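Endonuclease IV (Thermus thermophilus, PDB 3AAM) cleaves phosphodiester bonds at apurinic or apyrimidinic sites in DNA during base excision repair, as a metal-dependent TIM-barrel endonuclease that also has 3'-5' exonuclease activity. Local coordinates at residues 4-9 with 24-29; 28-33 with 244-249. All coordinates share one frame; numbering follows the deposited sequence.

Contact 1 (4-9 with 24-29); sequences YGFHLS and TALGLT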
loop_
_atom_site.group_PDB
_atom_site.type_symbol
_atom_site.label_atom_id
_atom_site.label_comp_id
_atom_site.label_asym_id
_atom_site.label_seq_id
_atom_site.Cartn_x
_atom_site.Cartn_y
_atom_site.Cartn_z
ATOM N N TYR A 4 3.654 -12.284 -0.548
ATOM C CA TYR A 4 4.411 -11.253 -1.242
ATOM C C TYR A 4 3.930 -11.032 -2.669
ATOM O O TYR A 4 3.421 -11.943 -3.324
ATOM C CB TYR A 4 5.895 -11.640 -1.257
ATOM C CG TYR A 4 6.157 -12.923 -2.011
ATOM C CD1 TYR A 4 6.473 -12.902 -3.370
ATOM C CD2 TYR A 4 6.014 -14.161 -1.387
ATOM C CE1 TYR A 4 6.634 -14.085 -4.090
ATOM C CE2 TYR A 4 6.173 -15.350 -2.096
ATOM C CZ TYR A 4 6.482 -15.303 -3.448
ATOM O OH TYR A 4 6.621 -16.478 -4.156
ATOM N N GLY A 5 4.113 -9.812 -3.157
ATOM C CA GLY A 5 3.691 -9.507 -4.508
ATOM C C GLY A 5 4.177 -8.163 -4.997
ATOM O O GLY A 5 4.918 -7.456 -4.305
ATOM N N PHE A 6 3.742 -7.817 -6.204
ATOM C CA PHE A 6 4.108 -6.561 -6.850
ATOM C C PHE A 6 2.849 -5.785 -7.181
ATOM O O PHE A 6 1.728 -6.249 -6.963
ATOM C CB PHE A 6 4.803 -6.801 -8.195
ATOM C CG PHE A 6 6.025 -7.660 -8.131
ATOM C CD1 PHE A 6 7.005 -7.443 -7.170
ATOM C CD2 PHE A 6 6.230 -8.651 -9.091
ATOM C CE1 PHE A 6 8.176 -8.195 -7.167
ATOM C CE2 PHE A 6 7.396 -9.407 -9.099
ATOM C CZ PHE A 6 8.371 -9.181 -8.140
ATOM N N HIS A 7 3.058 -4.596 -7.733
ATOM C CA HIS A 7 1.957 -3.782 -8.199
ATOM C C HIS A 7 1.853 -4.168 -9.668
ATOM O O HIS A 7 2.820 -4.025 -10.428
ATOM C CB HIS A 7 2.265 -2.293 -8.067
ATOM C CG HIS A 7 1.089 -1.426 -8.377
ATOM N ND1 HIS A 7 0.574 -1.301 -9.649
ATOM C CD2 HIS A 7 0.286 -0.693 -7.570
ATOM C CE1 HIS A 7 -0.495 -0.527 -9.612
ATOM N NE2 HIS A 7 -0.692 -0.144 -8.363
ATOM N N LEU A 8 0.689 -4.681 -10.054
ATOM C CA LEU A 8 0.446 -5.140 -11.418
ATOM C C LEU A 8 -0.429 -4.179 -12.213
ATOM O O LEU A 8 -1.255 -3.461 -11.647
ATOM C CB LEU A 8 -0.219 -6.519 -11.377
ATOM C CG LEU A 8 0.471 -7.574 -10.505
ATOM C CD1 LEU A 8 -0.387 -8.834 -10.453
ATOM C CD2 LEU A 8 1.855 -7.879 -11.058
ATOM N N SER A 9 -0.255 -4.198 -13.531
ATOM C CA SER A 9 -1.012 -3.334 -14.428
ATOM C C SER A 9 -2.419 -3.842 -14.705
ATOM O O SER A 9 -2.673 -5.046 -14.683
ATOM C CB SER A 9 -0.265 -3.188 -15.756
ATOM O OG SER A 9 -1.049 -2.474 -16.694
ATOM N N THR A 24 -0.853 -15.071 -10.908
ATOM C CA THR A 24 -0.756 -16.524 -10.920
ATOM C C THR A 24 0.440 -16.978 -11.749
ATOM O O THR A 24 1.178 -17.882 -11.355
ATOM C CB THR A 24 -2.026 -17.168 -11.510
ATOM O OG1 THR A 24 -3.159 -16.796 -10.718
ATOM C CG2 THR A 24 -1.896 -18.689 -11.519
ATOM N N ALA A 25 0.629 -16.335 -12.896
ATOM C CA ALA A 25 1.725 -16.683 -13.796
ATOM C C ALA A 25 3.092 -16.449 -13.156
ATOM O O ALA A 25 4.019 -17.246 -13.337
ATOM C CB ALA A 25 1.601 -15.884 -15.090
ATOM N N LEU A 26 3.216 -15.356 -12.407
ATOM C CA LEU A 26 4.474 -15.030 -11.744
ATOM C C LEU A 26 4.688 -15.847 -10.477
ATOM O O LEU A 26 5.812 -15.964 -9.994
ATOM C CB LEU A 26 4.510 -13.545 -11.383
ATOM C CG LEU A 26 4.665 -12.544 -12.525
ATOM C CD1 LEU A 26 4.506 -11.127 -11.987
ATOM C CD2 LEU A 26 6.035 -12.733 -13.171
ATOM N N GLY A 27 3.608 -16.402 -9.937
ATOM C CA GLY A 27 3.719 -17.178 -8.717
ATOM C C GLY A 27 3.669 -16.301 -7.476
ATOM O O GLY A 27 4.216 -16.661 -6.436
ATOM N N LEU A 28 3.026 -15.145 -7.584
ATOM C CA LEU A 28 2.908 -14.237 -6.440
ATOM C C LEU A 28 1.877 -14.786 -5.462
ATOM O O LEU A 28 1.026 -15.591 -5.837
ATOM C CB LEU A 28 2.438 -12.851 -6.892
ATOM C CG LEU A 28 3.197 -12.142 -8.008
ATOM C CD1 LEU A 28 2.600 -10.761 -8.214
ATOM C CD2 LEU A 28 4.668 -12.033 -7.650
ATOM N N THR A 29 1.949 -14.355 -4.204
ATOM C CA THR A 29 0.969 -14.809 -3.226
ATOM C C THR A 29 0.133 -13.645 -2.702
ATOM O O THR A 29 -0.598 -13.768 -1.719
ATOM C CB THR A 29 1.626 -15.590 -2.062
ATOM O OG1 THR A 29 2.714 -14.843 -1.511
ATOM C CG2 THR A 29 2.150 -16.934 -2.572
#

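Contact 2 (28-33 with 244-249); sequences LTAFQI and VFILET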
loop_
_atom_site.group_PDB
_atom_site.type_symbol
_atom_site.label_atom_id
_atom_site.label_comp_id
_atom_site.label_asym_id
_atom_site.label_seq_id
_atom_site.Cartn_x
_atom_site.Cartn_y
_atom_site.Cartn_z
ATOM N N LEU A 28 3.026 -15.145 -7.584
ATOM C CA LEU A 28 2.908 -14.237 -6.440
ATOM C C LEU A 28 1.877 -14.786 -5.462
ATOM O O LEU A 28 1.026 -15.591 -5.837
ATOM C CB LEU A 28 2.438 -12.851 -6.892
ATOM C CG LEU A 28 3.197 -12.142 -8.008
ATOM C CD1 LEU A 28 2.600 -10.761 -8.214
ATOM C CD2 LEU A 28 4.668 -12.033 -7.650
ATOM N N THR A 29 1.949 -14.355 -4.204
ATOM C CA THR A 29 0.969 -14.809 -3.226
ATOM C C THR A 29 0.133 -13.645 -2.702
ATOM O O THR A 29 -0.598 -13.768 -1.719
ATOM C CB THR A 29 1.626 -15.590 -2.062
ATOM O OG1 THR A 29 2.714 -14.843 -1.511
ATOM C CG2 THR A 29 2.150 -16.934 -2.572
ATOM N N ALA A 30 0.237 -12.521 -3.404
ATOM C CA ALA A 30 -0.507 -11.305 -3.101
ATOM C C ALA A 30 -0.216 -10.330 -4.230
ATOM O O ALA A 30 0.787 -10.475 -4.927
ATOM C CB ALA A 30 -0.052 -10.717 -1.769
ATOM N N PHE A 31 -1.095 -9.354 -4.431
ATOM C CA PHE A 31 -0.856 -8.361 -5.472
ATOM C C PHE A 31 -1.594 -7.054 -5.221
ATOM O O PHE A 31 -2.500 -6.979 -4.388
ATOM C CB PHE A 31 -1.188 -8.923 -6.870
ATOM C CG PHE A 31 -2.656 -9.113 -7.134
ATOM C CD1 PHE A 31 -3.413 -8.100 -7.721
ATOM C CD2 PHE A 31 -3.281 -10.312 -6.815
ATOM C CE1 PHE A 31 -4.776 -8.285 -7.986
ATOM C CE2 PHE A 31 -4.636 -10.503 -7.074
ATOM C CZ PHE A 31 -5.384 -9.490 -7.660
ATOM N N GLN A 32 -1.175 -6.024 -5.941
ATOM C CA GLN A 32 -1.748 -4.694 -5.812
ATOM C C GLN A 32 -1.995 -4.112 -7.195
ATOM O O GLN A 32 -1.244 -4.377 -8.124
ATOM C CB GLN A 32 -0.772 -3.810 -5.028
ATOM C CG GLN A 32 -1.177 -2.357 -4.890
ATOM C CD GLN A 32 -0.231 -1.590 -3.989
ATOM O OE1 GLN A 32 -0.294 -1.702 -2.766
ATOM N NE2 GLN A 32 0.668 -0.820 -4.595
ATOM N N ILE A 33 -3.056 -3.321 -7.313
ATOM C CA ILE A 33 -3.419 -2.674 -8.567
ATOM C C ILE A 33 -4.013 -1.304 -8.274
ATOM O O ILE A 33 -4.273 -0.963 -7.118
ATOM C CB ILE A 33 -4.508 -3.463 -9.321
ATOM C CG1 ILE A 33 -5.728 -3.652 -8.410
ATOM C CG2 ILE A 33 -3.974 -4.815 -9.782
ATOM C CD1 ILE A 33 -6.960 -4.196 -9.130
ATOM N N VAL A 244 0.642 -9.116 4.514
ATOM C CA VAL A 244 0.827 -8.989 3.076
ATOM C C VAL A 244 1.929 -7.979 2.772
ATOM O O VAL A 244 1.895 -6.855 3.262
ATOM C CB VAL A 244 -0.481 -8.519 2.415
ATOM C CG1 VAL A 244 -0.249 -8.211 0.940
ATOM C CG2 VAL A 244 -1.546 -9.592 2.578
ATOM N N PHE A 245 2.898 -8.387 1.958
ATOM C CA PHE A 245 4.014 -7.525 1.592
ATOM C C PHE A 245 3.983 -7.224 0.100
ATOM O O PHE A 245 3.959 -8.137 -0.725
ATOM C CB PHE A 245 5.336 -8.202 1.956
ATOM C CG PHE A 245 5.563 -8.336 3.438
ATOM C CD1 PHE A 245 6.340 -7.414 4.122
ATOM C CD2 PHE A 245 4.978 -9.378 4.149
ATOM C CE1 PHE A 245 6.542 -7.523 5.497
ATOM C CE2 PHE A 245 5.170 -9.497 5.526
ATOM C CZ PHE A 245 5.954 -8.567 6.201
ATOM N N ILE A 246 3.972 -5.938 -0.238
ATOM C CA ILE A 246 3.946 -5.499 -1.631
ATOM C C ILE A 246 5.136 -4.597 -1.944
ATOM O O ILE A 246 5.387 -3.616 -1.239
ATOM C CB ILE A 246 2.641 -4.706 -1.945
ATOM C CG1 ILE A 246 1.415 -5.606 -1.772
ATOM C CG2 ILE A 246 2.687 -4.148 -3.361
ATOM C CD1 ILE A 246 1.374 -6.797 -2.730
ATOM N N LEU A 247 5.869 -4.934 -3.000
ATOM C CA LEU A 247 7.012 -4.139 -3.437
ATOM C C LEU A 247 6.478 -3.229 -4.540
ATOM O O LEU A 247 5.688 -3.670 -5.378
ATOM C CB LEU A 247 8.117 -5.047 -3.993
ATOM C CG LEU A 247 9.368 -4.332 -4.510
ATOM C CD1 LEU A 247 10.060 -3.571 -3.381
ATOM C CD2 LEU A 247 10.314 -5.362 -5.110
ATOM N N GLU A 248 6.890 -1.964 -4.522
ATOM C CA GLU A 248 6.435 -0.987 -5.511
ATOM C C GLU A 248 7.633 -0.391 -6.242
ATOM O O GLU A 248 8.086 0.703 -5.919
ATOM C CB GLU A 248 5.653 0.131 -4.818
ATOM C CG GLU A 248 4.517 -0.342 -3.918
ATOM C CD GLU A 248 3.830 0.812 -3.215
ATOM O OE1 GLU A 248 4.541 1.652 -2.620
ATOM O OE2 GLU A 248 2.586 0.878 -3.250
ATOM N N THR A 249 8.149 -1.121 -7.224
ATOM C CA THR A 249 9.305 -0.666 -7.985
ATOM C C THR A 249 9.102 -0.976 -9.466
ATOM O O THR A 249 8.146 -1.646 -9.833
ATOM C CB THR A 249 10.577 -1.358 -7.479
ATOM O OG1 THR A 249 10.413 -2.777 -7.586
ATOM C CG2 THR A 249 10.842 -0.984 -6.032
#

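Contact 1 (4-9 with 24-29)
The backbone from Tyr4 to Leu8 and that from Leu26 to Thr29 run 128° apart. Residues 4-9 begin on the first strand, 3-6, while Leu26 is the last helical residue of helix 15-26 and the turn after it leads to strand 31-34, completing the first beta-alpha-beta crossover of the TIM barrel. A Schellman motif closes that helix: Gly27, at positive phi, is its C-prime residue, and Leu28 N bonds back to Ala23 O. Just beyond, Thr29 grips Tyr4 through two hydrogen bonds. Tyr4 N donates to Thr29 OG1 at 2.9 Å, while Thr29 N returns a bond to Tyr4 O at 3.0 Å, lying nearly along the C=O axis. Thr29 OG1 is placed for this by chi1 of 51°, between its own N and carbonyl carbon. Next to Thr29, Leu28 lays its two methyls along the strand. Leu28 CD1 lies 3.7 Å from Phe6 N, a buried donor with no partner in the model, and meets Leu8 CD2 tip to tip; the Leu28 and Phe6 side chains cross at about a right angle, with Leu28 CD2 4.0 Å from Phe6 CD2. Leu26 adds a methyl at the ring edge, its CD1 lying near the plane of Phe6. Leu260 of helix 253-267 packs on Tyr4, Phe6 and Leu28, between barrel and helices. Tyr4 OH bonds to Arg264 NE and lies 3.3 Å from Gly27 O.

Contact 2 (28-33 with 244-249)
Gln32 spans the interior of the barrel from strand 31-34 to the C-terminal end of strand 244-247. Its CB, pointing toward residues 244-249, rests 3.9 Å from Ile246 CG2. CG stands anti to the backbone N (chi1 176°) and the chain stays extended through chi2, which carries the amide past the isoleucine: CD and OE1 keep touching Ile246 CG2, while NE2 reaches on to the carboxylate. There Gln32 NE2 donates to Glu248 OE2 at 2.9 Å in a nearly straight bond, 171° at the hydrogen. The acceptor lies in the amide plane and offers its anti lone pair, with the two planar groups turned 69° against each other. Toward the N-terminal ends of the strands, Ile246 sends CD1 over the strand backbone, 3.9 Å from Phe31 CA, and Ala30 CB meets Val244 CG1 at 3.7 Å. No backbone hydrogen bond joins the two segments, because strand 3-6 lies between them; every contact involves at least one side chain. Glu248 also accepts, through its carbonyl O, a bond from ND1 of the manganese ligand His219. The Gln32-Glu248 bond thus leads to the metal site at the C-terminal ends of the strands, where TIM barrels carry their active sites.

Contacts 1 and 2 have centres 6 Å apart and share Leu28 and Thr29, where the chain passes from the helix end into strand 31-34. Residues 4-9 join them: Gly5 N lies 3.0 Å from Phe245 O on one side, and Leu8 N lies 2.7 Å from Gln32 O on the other, both probable hydrogen bonds. Contact 1, on the outside of the barrel, joins residues 4-9 to the end of helix 15-26 and the turn after it, whereas contact 2 bridges strands across the interior. Accordingly, the side chain of Phe6 is about 11 Å from that of His219, but that of Glu248 is about 3 Å from it and about 5 Å from the manganese ion.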